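361aa long hypothetical D-aminopeptidase (Pyrococcus horikoshii, PDB 2DRH) probably acts as an aminopeptidase of the S58 family, although its function is not firmly established. Local coordinates at residues R18-T22 with D162-E167; G183-S189 with V201-S207; M1-L6 with N325-E329; K25-V29 with T53-E59; G30-L34 with H153-A157. All coordinates share one frame; numbering follows the deposited sequence.

Interaction 1 (R18-T22 with D162-E167); sequences RNKIT and DEDFEE
Lys20 reaches over Phe165 and ends between two oxygens of the opposite loop. With CG anti to its carbonyl carbon (chi1 -71°) the chain runs out extended, laying Lys20 CB 3.7 Å from CE2 of Phe165 and CD off-centre above the ring, until a bend at the last torsion sets NZ over the middle of that face. Lys20 NZ stands 4.2 Å from the Phe165 ring centroid in a cation-pi contact. The same NZ gives a hydrogen bond to Phe165 O (2.7 Å), approaching nearly in line with the carbonyl, and a salt bridge to Glu167 OE2 (2.6 Å), on the lone pair away from the other carboxylate oxygen. A methionine in place of Lys20 would probably leave Phe165 O and Glu167 without this donor and charge. At the edge of the ring, Thr22 OG1 donates to Glu163 O (2.7 Å) from a position tilted 18° out of the carbonyl plane, while Ile21 CG2 packs against Phe165 CE2 at 4.0 Å. On the more exposed flank, Arg18 lays one guanidinium face on Glu163 CB, and its NH2 makes a long salt bridge to Asp164 OD1 (3.9 Å). Glu167 OE2 also binds Lys2 NZ, so two lysines probably share one carboxylate's charge. Phe165 also touches Val29 and His31, and Ser187: the two loops pack on the start of strand 28-36 and on strand 184-193.

Interaction 2 (G183-S189 with V201-S207); sequences GGIGSAS and VGALVLS
Ser187 and Ala203 meet at the tight part of this antiparallel pair of strands, whose axes run 4.6 Å apart. Here Ala203 O accepts Ala188 N, Ala188 O receives Ala203 N at 2.7 Å, and Gly186 exchanges both of its backbone bonds with Val205, Gly186 O to Val205 N measuring 2.8 Å. Ser187 turns OG anti to its backbone N (chi1 -160°) and donates to Ala203 O as well, at a modelled 2.5 Å so short that its exact value is doubtful. The lack of a side chain at Gly186 matters here, because a CB would sit tightly against Val205 CG2. The looser end lies at Gly184 and Ser207: Gly184 N reaches Ser207 O and OG only through weak bonds of 3.4 and 3.3 Å, although Ser207 N still donates soundly to Gly184 O. No side of the contact faces solvent. Beyond the weak end, Ser207 OG has its stronger partner in Ser326 OG. On one face, Ile185 CD1 meets Leu206 CD1 at 3.8 Å, and Ile185 and Leu204 pack on His31 and Val29 of strand 28-36. On the other, Ala203 and Val205 lie against Ala318 and Ala322 of helix 309-328, so the hairpin is sandwiched between a strand of another sheet and a helix.

Interaction 3 (M1-L6 with N325-E329); sequences MKAQEL and NSLLE
The C-terminal part of helix 309-328, with Glu329 next in the chain, receives the N-terminal loop where Asn325, Leu328 and Glu329 meet Met1, Lys2, Ala3 and Leu6. The one hydrogen bond between them runs from Ala3 N to Asn325 OD1, 2.8 Å long with an angle of 164° at the hydrogen, and it arrives close to the line of the amide carbonyl. ND2 of the same amide is held by Glu321 OE2 and Ser187 O, so both ends of the group are engaged and its flip is fixed. Lys2 bends at each torsion beyond CB and crosses Asn325 at about a right angle, bringing Lys2 CE within 3.2 Å of Asn325 ND2; Lys2 CD passes 3.3 Å from Glu329 OE2. Its NZ continues to Glu167 OE2 in a salt bridge and to Asn19 O. Leu6 and Leu328 meet tip to tip, Leu6 CD1 to Leu328 CD2 at a tight 3.4 Å, and Leu328 CD1 lies 4.0 Å from Ala3 CB. A leucine in place of Asn325 would probably leave Ala3 N without its acceptor and let the N-terminal loop shift off the helix. Met1 N forms a long salt bridge with Glu329 OE1, 3.8 Å apart. Glu329 thus brings a negative charge to the chain's amino terminus and near Lys2, and the attraction is likely to be modest, at a first residue that remains exposed.

Interaction 4 (K25-V29 with T53-E59); sequences KGVKV and TAILPHE
Lys28 and Leu56 form the hydrogen-bonded pair at the centre of this contact. Leu56 N donates to Lys28 O at 2.9 Å, and Lys28 N returns a bond of 3.2 Å to Leu56 O. Next along the strands, Val29 faces Ile55 as a non-hydrogen-bonded pair, and Val29 CA points its hydrogen at Ala54 O. Val29 places CG1 anti to its backbone N (chi1 180°), which carries that methyl to within 4.0 Å of Thr53 CG2, while Val27 CG2 leans on Pro57 O at 3.4 Å. On the face that bears Lys28 and Leu56, the aliphatic part of Lys28 crosses Glu59 at about a right angle, Lys28 CD to Glu59 CG 3.5 Å; Lys28 NZ remains 4.8 Å from Glu59 OE2, where the opposite charges probably attract only mildly. Past the last backbone bond the chains stay close: Gly26, at a positive phi that a side chain would strain, accepts at its O a CA-H...O contact from His58 CA at 3.3 Å, and a water donates both to Lys25 O and to Pro57 O. In the next shell, Val29 and Ile55 rest on Leu204 of strand 198-207, and Ile55 pairs through its backbone with Ile96. The arrangement is the open end of an antiparallel beta hairpin, formed by strands 28-36 and 48-56, in a mixed four-stranded sheet where 28-36 is an outermost strand within the chain.

Interaction 5 (G30-L34 with H153-A157); sequences GHVTL and HVVEA
Val32 and His153 cross at about a right angle, the valine wedged between the histidine side chain and the next turn of its helix. Val32 has CG1 anti to the backbone N (chi1 166°), which divides its two methyls between different parts of the helix. Val32 CG1 turns to the root of the histidine, 3.9 Å from His153 CB and a little farther from CG. Val32 CG2 goes to the helix surface itself, 3.4 Å from His153 O and 3.8 Å from Ala157 CB, with the aliphatic CG of Glu156 closing in at 3.9 Å. Leu34 approaches His153 from the opposite direction. Its two methyls take the outer part of the ring: Leu34 CD1 comes to 3.5 Å from His153 ND1, and Leu34 CD2 sits off-centre above the ring in a CH-pi contact, 4.2 Å from the His153 centroid. The imidazole is therefore held by Val32 near its base and by Leu34 near its far atoms. At the other end of the contact Gly30 and Ala157 draw the backbones together, Gly30 CA directing a hydrogen at Ala157 O across 3.4 Å; any CB at Gly30 would collide with that oxygen. Strand and helix run 140° apart, and helix 151-160 packs on the sheet through Ala157, which also touches Val52 and Ala54 of strand 48-56. Glu156 turns its carboxylate to Arg160, which in turn reaches His31 O. Between the two segments themselves no conventional hydrogen bond forms, so the join rests on methyl groups, a ring and one CA-H...O contact, and depends on close fit more than on polar pairing.

Overall arrangement
From the N terminus, interaction 3 closes the longest loop, joining the first residues to helix 309-328, and the other four contacts nest inside it. Interaction 1 ties the loop before strand 28-36 to the one after helix 151-160; within the loop it closes lie interactions 4 and 5, which share strand 28-36 and cross each other along the chain. Interaction 2, a later hairpin, follows these in series. In space interaction 1 touches all the others: it meets interaction 2 at Ser187 and Ser189, interaction 3 through Lys2, and interaction 4 at Val29. Together they link the four-stranded sheet and helix 151-160, through hairpin 184-207, to helix 309-328.

Interaction 1 (R18-T22 with D162-E167)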
# COMPACT_ATOMS: atom_id res chain seq x y z
N ARG A 18 23.08 4.00 27.57
CA ARG A 18 23.36 2.58 27.45
C ARG A 18 23.64 2.17 25.99
O ARG A 18 24.17 1.10 25.73
CB ARG A 18 22.17 1.77 27.98
CG ARG A 18 21.55 2.35 29.26
CD ARG A 18 20.27 1.62 29.66
NE ARG A 18 20.54 0.35 30.34
CZ ARG A 18 20.48 0.19 31.66
NH1 ARG A 18 20.14 1.20 32.45
NH2 ARG A 18 20.74 -0.99 32.19
N ASN A 19 23.28 3.05 25.06
CA ASN A 19 23.44 2.79 23.64
C ASN A 19 22.67 1.51 23.31
O ASN A 19 23.19 0.58 22.69
CB ASN A 19 24.92 2.65 23.25
CG ASN A 19 25.11 2.62 21.73
OD1 ASN A 19 24.36 3.26 20.99
ND2 ASN A 19 26.13 1.91 21.27
N LYS A 20 21.42 1.48 23.77
CA LYS A 20 20.51 0.36 23.56
C LYS A 20 19.11 0.93 23.41
O LYS A 20 18.84 2.06 23.83
CB LYS A 20 20.54 -0.60 24.75
CG LYS A 20 21.81 -1.42 24.92
CD LYS A 20 21.74 -2.20 26.23
CE LYS A 20 22.97 -3.09 26.44
NZ LYS A 20 22.92 -4.34 25.63
N ILE A 21 18.22 0.16 22.81
CA ILE A 21 16.85 0.60 22.60
C ILE A 21 16.17 1.03 23.91
O ILE A 21 15.27 1.87 23.90
CB ILE A 21 16.00 -0.50 21.92
CG1 ILE A 21 14.65 0.08 21.50
CG2 ILE A 21 15.83 -1.69 22.86
CD1 ILE A 21 13.80 -0.89 20.68
N THR A 22 16.61 0.46 25.03
CA THR A 22 16.04 0.78 26.34
C THR A 22 16.43 2.16 26.85
O THR A 22 16.06 2.54 27.96
CB THR A 22 16.44 -0.26 27.39
OG1 THR A 22 17.85 -0.47 27.35
CG2 THR A 22 15.73 -1.58 27.14
N ASP A 162 13.82 -6.09 30.79
CA ASP A 162 14.29 -4.97 31.61
C ASP A 162 15.22 -4.06 30.81
O ASP A 162 15.44 -4.27 29.62
CB ASP A 162 14.98 -5.47 32.89
CG ASP A 162 16.38 -5.98 32.64
OD1 ASP A 162 16.53 -7.01 31.94
OD2 ASP A 162 17.33 -5.35 33.16
N GLU A 163 15.75 -3.05 31.49
CA GLU A 163 16.64 -2.06 30.89
C GLU A 163 17.91 -2.67 30.29
O GLU A 163 18.24 -2.44 29.13
CB GLU A 163 17.05 -1.02 31.95
CG GLU A 163 15.90 -0.22 32.57
CD GLU A 163 14.80 -1.09 33.16
OE1 GLU A 163 15.11 -2.05 33.91
OE2 GLU A 163 13.61 -0.80 32.89
N ASP A 164 18.62 -3.43 31.10
CA ASP A 164 19.85 -4.07 30.67
C ASP A 164 19.46 -5.39 29.99
O ASP A 164 18.55 -6.09 30.44
CB ASP A 164 20.74 -4.34 31.89
CG ASP A 164 22.15 -4.80 31.51
OD1 ASP A 164 22.91 -4.00 30.92
OD2 ASP A 164 22.49 -5.97 31.82
N PHE A 165 20.12 -5.71 28.88
CA PHE A 165 19.83 -6.95 28.18
C PHE A 165 21.02 -7.35 27.33
O PHE A 165 21.69 -6.51 26.74
CB PHE A 165 18.56 -6.81 27.33
CG PHE A 165 18.69 -5.86 26.17
CD1 PHE A 165 19.16 -6.31 24.94
CD2 PHE A 165 18.34 -4.53 26.31
CE1 PHE A 165 19.27 -5.44 23.86
CE2 PHE A 165 18.45 -3.64 25.24
CZ PHE A 165 18.92 -4.10 24.01
N GLU A 166 21.30 -8.65 27.30
CA GLU A 166 22.42 -9.16 26.53
C GLU A 166 22.17 -9.08 25.03
O GLU A 166 21.03 -9.09 24.58
CB GLU A 166 22.71 -10.61 26.93
CG GLU A 166 23.11 -10.78 28.38
CD GLU A 166 23.53 -12.20 28.70
OE1 GLU A 166 22.70 -13.12 28.51
OE2 GLU A 166 24.68 -12.40 29.13
N GLU A 167 23.26 -9.01 24.28
CA GLU A 167 23.19 -8.94 22.82
C GLU A 167 24.01 -10.09 22.24
O GLU A 167 24.78 -10.72 22.95
CB GLU A 167 23.72 -7.58 22.34
CG GLU A 167 22.80 -6.42 22.73
CD GLU A 167 23.28 -5.07 22.26
OE1 GLU A 167 23.72 -4.97 21.09
OE2 GLU A 167 23.21 -4.10 23.04

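Interaction 2 (G183-S189 with V201-S207)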
# COMPACT_ATOMS: atom_id res chain seq x y z
N GLY A 183 25.14 -14.46 13.71
CA GLY A 183 24.27 -13.30 13.78
C GLY A 183 23.59 -13.26 15.14
O GLY A 183 24.05 -13.91 16.08
N GLY A 184 22.50 -12.50 15.26
CA GLY A 184 21.79 -12.43 16.53
C GLY A 184 21.16 -11.08 16.87
O GLY A 184 20.72 -10.35 15.99
N ILE A 185 21.12 -10.77 18.16
CA ILE A 185 20.55 -9.52 18.64
C ILE A 185 21.60 -8.42 18.71
O ILE A 185 22.71 -8.64 19.19
CB ILE A 185 19.92 -9.69 20.04
CG1 ILE A 185 18.81 -10.75 19.99
CG2 ILE A 185 19.39 -8.36 20.56
CD1 ILE A 185 17.59 -10.34 19.17
N GLY A 186 21.25 -7.24 18.19
CA GLY A 186 22.14 -6.09 18.22
C GLY A 186 21.31 -4.88 18.61
O GLY A 186 20.10 -4.86 18.36
N SER A 187 21.91 -3.87 19.22
CA SER A 187 21.14 -2.70 19.61
C SER A 187 21.99 -1.44 19.71
O SER A 187 23.21 -1.50 19.85
CB SER A 187 20.41 -2.95 20.93
OG SER A 187 19.33 -2.04 21.09
N ALA A 188 21.33 -0.29 19.63
CA ALA A 188 22.01 0.99 19.71
C ALA A 188 20.97 2.09 19.78
O ALA A 188 19.81 1.86 19.45
CB ALA A 188 22.92 1.19 18.49
N SER A 189 21.39 3.28 20.20
CA SER A 189 20.47 4.40 20.30
C SER A 189 21.19 5.68 19.91
O SER A 189 22.42 5.73 19.88
CB SER A 189 19.93 4.54 21.73
OG SER A 189 20.96 4.93 22.61
N VAL A 201 16.26 7.96 19.94
CA VAL A 201 15.84 6.98 18.95
C VAL A 201 16.65 5.72 19.21
O VAL A 201 17.87 5.72 19.05
CB VAL A 201 16.13 7.44 17.51
CG1 VAL A 201 15.86 6.29 16.53
CG2 VAL A 201 15.25 8.64 17.15
N GLY A 202 15.97 4.66 19.62
CA GLY A 202 16.66 3.41 19.89
C GLY A 202 16.34 2.32 18.88
O GLY A 202 15.29 2.35 18.23
N ALA A 203 17.24 1.35 18.74
CA ALA A 203 17.02 0.27 17.79
C ALA A 203 17.50 -1.08 18.28
O ALA A 203 18.55 -1.19 18.89
CB ALA A 203 17.68 0.59 16.46
N LEU A 204 16.70 -2.10 18.02
CA LEU A 204 17.04 -3.47 18.36
C LEU A 204 16.83 -4.26 17.08
O LEU A 204 15.76 -4.20 16.46
CB LEU A 204 16.14 -4.00 19.48
CG LEU A 204 16.41 -5.46 19.88
CD1 LEU A 204 15.87 -5.71 21.27
CD2 LEU A 204 15.77 -6.43 18.88
N VAL A 205 17.84 -5.01 16.66
CA VAL A 205 17.71 -5.78 15.45
C VAL A 205 18.00 -7.25 15.67
O VAL A 205 18.74 -7.63 16.57
CB VAL A 205 18.66 -5.27 14.34
CG1 VAL A 205 18.43 -3.78 14.09
CG2 VAL A 205 20.11 -5.54 14.74
N LEU A 206 17.39 -8.08 14.83
CA LEU A 206 17.57 -9.52 14.84
C LEU A 206 18.13 -9.74 13.45
O LEU A 206 17.38 -9.74 12.48
CB LEU A 206 16.23 -10.25 15.00
CG LEU A 206 16.25 -11.78 14.90
CD1 LEU A 206 17.19 -12.34 15.95
CD2 LEU A 206 14.84 -12.34 15.08
N SER A 207 19.45 -9.87 13.35
CA SER A 207 20.12 -10.02 12.07
C SER A 207 20.25 -11.47 11.64
O SER A 207 20.70 -12.32 12.41
CB SER A 207 21.50 -9.38 12.12
OG SER A 207 22.34 -10.06 13.04

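Interaction 3 (M1-L6 with N325-E329)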
# COMPACT_ATOMS: atom_id res chain seq x y z
N MET A 1 32.27 -6.62 21.95
CA MET A 1 31.25 -5.71 22.54
C MET A 1 30.57 -4.86 21.47
O MET A 1 30.12 -5.39 20.45
CB MET A 1 31.90 -4.79 23.59
CG MET A 1 33.37 -5.08 23.86
SD MET A 1 34.39 -4.72 22.42
CE MET A 1 35.38 -3.37 23.05
N LYS A 2 30.50 -3.55 21.70
CA LYS A 2 29.85 -2.65 20.77
C LYS A 2 30.86 -1.83 19.97
O LYS A 2 31.99 -1.62 20.41
CB LYS A 2 28.91 -1.71 21.52
CG LYS A 2 28.04 -2.41 22.57
CD LYS A 2 27.00 -3.33 21.95
CE LYS A 2 25.83 -2.55 21.39
NZ LYS A 2 25.04 -1.88 22.45
N ALA A 3 30.44 -1.35 18.80
CA ALA A 3 31.29 -0.56 17.93
C ALA A 3 31.97 0.62 18.62
O ALA A 3 33.12 0.94 18.31
CB ALA A 3 30.49 -0.05 16.73
N GLN A 4 31.27 1.26 19.56
CA GLN A 4 31.83 2.40 20.28
C GLN A 4 33.17 2.04 20.91
O GLN A 4 34.21 2.62 20.57
CB GLN A 4 30.87 2.87 21.37
CG GLN A 4 29.48 3.26 20.88
CD GLN A 4 29.51 4.39 19.88
OE1 GLN A 4 30.09 5.45 20.13
NE2 GLN A 4 28.85 4.19 18.74
N GLU A 5 33.15 1.08 21.82
CA GLU A 5 34.35 0.62 22.53
C GLU A 5 35.47 0.16 21.59
O GLU A 5 36.55 -0.22 22.05
CB GLU A 5 33.99 -0.52 23.49
CG GLU A 5 32.85 -0.23 24.46
CD GLU A 5 31.47 -0.47 23.87
OE1 GLU A 5 31.06 0.29 22.96
OE2 GLU A 5 30.80 -1.44 24.30
N LEU A 6 35.21 0.17 20.29
CA LEU A 6 36.22 -0.23 19.31
C LEU A 6 36.68 0.96 18.48
O LEU A 6 37.48 0.81 17.56
CB LEU A 6 35.67 -1.31 18.37
CG LEU A 6 35.49 -2.72 18.94
CD1 LEU A 6 35.04 -3.65 17.83
CD2 LEU A 6 36.80 -3.20 19.54
N ASN A 325 26.70 -4.27 15.82
CA ASN A 325 26.79 -4.75 17.20
C ASN A 325 26.30 -6.18 17.34
O ASN A 325 26.78 -6.92 18.20
CB ASN A 325 26.00 -3.83 18.15
CG ASN A 325 26.62 -2.46 18.28
OD1 ASN A 325 27.84 -2.33 18.27
ND2 ASN A 325 25.79 -1.42 18.40
N SER A 326 25.34 -6.59 16.51
CA SER A 326 24.82 -7.95 16.58
C SER A 326 25.93 -8.92 16.18
O SER A 326 25.95 -10.07 16.61
CB SER A 326 23.61 -8.14 15.65
OG SER A 326 24.01 -8.24 14.29
N LEU A 327 26.86 -8.44 15.36
CA LEU A 327 27.99 -9.27 14.92
C LEU A 327 29.09 -9.22 15.99
O LEU A 327 29.65 -10.25 16.37
CB LEU A 327 28.52 -8.77 13.58
CG LEU A 327 27.54 -8.78 12.40
CD1 LEU A 327 28.18 -8.12 11.19
CD2 LEU A 327 27.12 -10.20 12.07
N LEU A 328 29.40 -8.02 16.46
CA LEU A 328 30.42 -7.82 17.49
C LEU A 328 30.08 -8.52 18.80
O LEU A 328 30.98 -8.93 19.54
CB LEU A 328 30.61 -6.32 17.75
CG LEU A 328 31.32 -5.49 16.68
CD1 LEU A 328 31.22 -4.00 16.99
CD2 LEU A 328 32.77 -5.92 16.61
N GLU A 329 28.79 -8.67 19.09
CA GLU A 329 28.35 -9.30 20.33
C GLU A 329 28.14 -10.80 20.22
O GLU A 329 28.06 -11.50 21.23
CB GLU A 329 27.06 -8.64 20.82
CG GLU A 329 27.19 -7.17 21.21
CD GLU A 329 27.65 -6.99 22.64
OE1 GLU A 329 28.73 -7.48 23.00
OE2 GLU A 329 26.91 -6.34 23.41

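Interaction 4 (K25-V29 with T53-E59)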
# COMPACT_ATOMS: atom_id res chain seq x y z
N LYS A 25 13.22 5.56 27.71
CA LYS A 25 12.66 5.28 29.02
C LYS A 25 11.36 4.48 28.98
O LYS A 25 10.40 4.85 28.30
CB LYS A 25 12.43 6.58 29.81
CG LYS A 25 11.30 7.44 29.29
CD LYS A 25 11.69 8.22 28.04
CE LYS A 25 10.47 8.76 27.31
NZ LYS A 25 9.69 7.64 26.69
N GLY A 26 11.33 3.38 29.73
CA GLY A 26 10.14 2.55 29.78
C GLY A 26 10.26 1.29 28.94
O GLY A 26 9.67 0.26 29.29
N VAL A 27 11.01 1.36 27.85
CA VAL A 27 11.19 0.20 26.98
C VAL A 27 12.03 -0.85 27.71
O VAL A 27 12.99 -0.52 28.38
CB VAL A 27 11.89 0.60 25.65
CG1 VAL A 27 12.21 -0.64 24.81
CG2 VAL A 27 10.99 1.54 24.86
N LYS A 28 11.64 -2.11 27.56
CA LYS A 28 12.35 -3.21 28.21
C LYS A 28 12.52 -4.41 27.27
O LYS A 28 11.67 -4.65 26.42
CB LYS A 28 11.61 -3.62 29.48
CG LYS A 28 11.61 -2.51 30.55
CD LYS A 28 10.62 -2.80 31.67
CE LYS A 28 10.96 -4.07 32.41
NZ LYS A 28 9.85 -4.48 33.32
N VAL A 29 13.63 -5.13 27.44
CA VAL A 29 13.93 -6.30 26.61
C VAL A 29 14.28 -7.53 27.45
O VAL A 29 15.08 -7.45 28.38
CB VAL A 29 15.13 -6.03 25.66
CG1 VAL A 29 15.42 -7.27 24.83
CG2 VAL A 29 14.84 -4.85 24.76
N THR A 53 12.64 -13.51 22.13
CA THR A 53 13.01 -12.19 22.62
C THR A 53 11.74 -11.35 22.69
O THR A 53 10.97 -11.29 21.73
CB THR A 53 14.02 -11.49 21.69
OG1 THR A 53 15.26 -12.22 21.68
CG2 THR A 53 14.28 -10.07 22.16
N ALA A 54 11.53 -10.70 23.84
CA ALA A 54 10.36 -9.87 24.04
C ALA A 54 10.72 -8.40 24.21
O ALA A 54 11.66 -8.07 24.91
CB ALA A 54 9.60 -10.36 25.27
N ILE A 55 9.97 -7.53 23.54
CA ILE A 55 10.20 -6.09 23.65
C ILE A 55 8.90 -5.46 24.14
O ILE A 55 7.85 -5.60 23.49
CB ILE A 55 10.59 -5.43 22.29
CG1 ILE A 55 11.86 -6.08 21.71
CG2 ILE A 55 10.84 -3.94 22.48
CD1 ILE A 55 11.59 -7.21 20.73
N LEU A 56 8.97 -4.80 25.28
CA LEU A 56 7.81 -4.13 25.87
C LEU A 56 7.91 -2.64 25.59
O LEU A 56 8.92 -2.01 25.89
CB LEU A 56 7.79 -4.36 27.39
CG LEU A 56 7.51 -5.76 27.93
CD1 LEU A 56 8.41 -6.79 27.27
CD2 LEU A 56 7.72 -5.75 29.45
N PRO A 57 6.87 -2.06 24.98
CA PRO A 57 6.85 -0.63 24.66
C PRO A 57 7.05 0.22 25.91
O PRO A 57 7.76 1.23 25.88
CB PRO A 57 5.48 -0.44 24.03
CG PRO A 57 5.27 -1.74 23.32
CD PRO A 57 5.72 -2.75 24.35
N HIS A 58 6.40 -0.19 27.01
CA HIS A 58 6.53 0.49 28.29
C HIS A 58 6.35 -0.53 29.41
O HIS A 58 6.34 -1.74 29.15
CB HIS A 58 5.53 1.66 28.42
CG HIS A 58 4.09 1.26 28.30
ND1 HIS A 58 3.43 0.55 29.27
CD2 HIS A 58 3.19 1.50 27.32
CE1 HIS A 58 2.17 0.36 28.90
NE2 HIS A 58 2.00 0.93 27.72
N GLU A 59 6.20 -0.07 30.65
CA GLU A 59 6.10 -0.98 31.79
C GLU A 59 4.71 -1.33 32.33
O GLU A 59 4.58 -2.16 33.23
CB GLU A 59 6.98 -0.43 32.92
CG GLU A 59 8.43 -0.23 32.50
CD GLU A 59 9.19 0.73 33.41
OE1 GLU A 59 8.83 1.93 33.45
OE2 GLU A 59 10.15 0.27 34.07
O HOH W 1 8.04 3.32 27.68

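Interaction 5 (G30-L34 with H153-A157)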
# COMPACT_ATOMS: atom_id res chain seq x y z
N GLY A 30 13.66 -8.66 27.12
CA GLY A 30 13.91 -9.90 27.83
C GLY A 30 14.21 -11.03 26.87
O GLY A 30 13.66 -11.06 25.77
N HIS A 31 15.07 -11.96 27.28
CA HIS A 31 15.46 -13.10 26.45
C HIS A 31 15.27 -14.46 27.11
O HIS A 31 15.25 -14.59 28.33
CB HIS A 31 16.95 -13.05 26.09
CG HIS A 31 17.37 -11.84 25.31
ND1 HIS A 31 16.79 -11.49 24.11
CD2 HIS A 31 18.38 -10.97 25.51
CE1 HIS A 31 17.44 -10.46 23.60
NE2 HIS A 31 18.41 -10.13 24.43
N VAL A 32 15.15 -15.48 26.26
CA VAL A 32 15.06 -16.87 26.67
C VAL A 32 15.89 -17.57 25.59
O VAL A 32 15.55 -17.51 24.40
CB VAL A 32 13.62 -17.40 26.68
CG1 VAL A 32 13.61 -18.93 26.79
CG2 VAL A 32 12.88 -16.81 27.88
N THR A 33 17.00 -18.18 26.01
CA THR A 33 17.92 -18.83 25.10
C THR A 33 17.85 -20.35 25.21
O THR A 33 17.88 -20.89 26.30
CB THR A 33 19.37 -18.37 25.39
OG1 THR A 33 19.43 -16.94 25.34
CG2 THR A 33 20.35 -18.94 24.35
N LEU A 34 17.75 -21.02 24.06
CA LEU A 34 17.64 -22.47 24.02
C LEU A 34 18.76 -23.12 23.23
O LEU A 34 18.78 -23.09 22.00
CB LEU A 34 16.30 -22.87 23.42
CG LEU A 34 15.12 -22.24 24.15
CD1 LEU A 34 13.83 -22.51 23.39
CD2 LEU A 34 15.07 -22.80 25.58
N HIS A 153 8.00 -20.19 27.38
CA HIS A 153 9.20 -19.42 27.07
C HIS A 153 8.83 -17.98 26.74
O HIS A 153 9.57 -17.05 27.06
CB HIS A 153 9.95 -20.06 25.90
CG HIS A 153 10.54 -21.40 26.22
ND1 HIS A 153 10.88 -22.31 25.24
CD2 HIS A 153 10.84 -21.98 27.40
CE1 HIS A 153 11.37 -23.40 25.81
NE2 HIS A 153 11.36 -23.22 27.13
N VAL A 154 7.67 -17.80 26.11
CA VAL A 154 7.20 -16.48 25.74
C VAL A 154 6.83 -15.66 26.98
O VAL A 154 7.15 -14.48 27.07
CB VAL A 154 5.97 -16.56 24.81
CG1 VAL A 154 5.51 -15.15 24.44
CG2 VAL A 154 6.33 -17.35 23.56
N VAL A 155 6.13 -16.30 27.92
CA VAL A 155 5.75 -15.62 29.14
C VAL A 155 7.00 -15.26 29.95
O VAL A 155 7.08 -14.18 30.53
CB VAL A 155 4.81 -16.50 30.00
CG1 VAL A 155 4.48 -15.78 31.32
CG2 VAL A 155 3.52 -16.81 29.23
N GLU A 156 7.96 -16.18 29.97
CA GLU A 156 9.21 -15.97 30.70
C GLU A 156 9.99 -14.80 30.12
O GLU A 156 10.49 -13.94 30.86
CB GLU A 156 10.06 -17.25 30.67
CG GLU A 156 11.36 -17.21 31.46
CD GLU A 156 11.17 -16.83 32.93
OE1 GLU A 156 10.26 -17.37 33.58
OE2 GLU A 156 11.94 -15.98 33.44
N ALA A 157 10.12 -14.77 28.79
CA ALA A 157 10.85 -13.70 28.12
C ALA A 157 10.24 -12.34 28.48
O ALA A 157 10.96 -11.36 28.68
CB ALA A 157 10.82 -13.90 26.60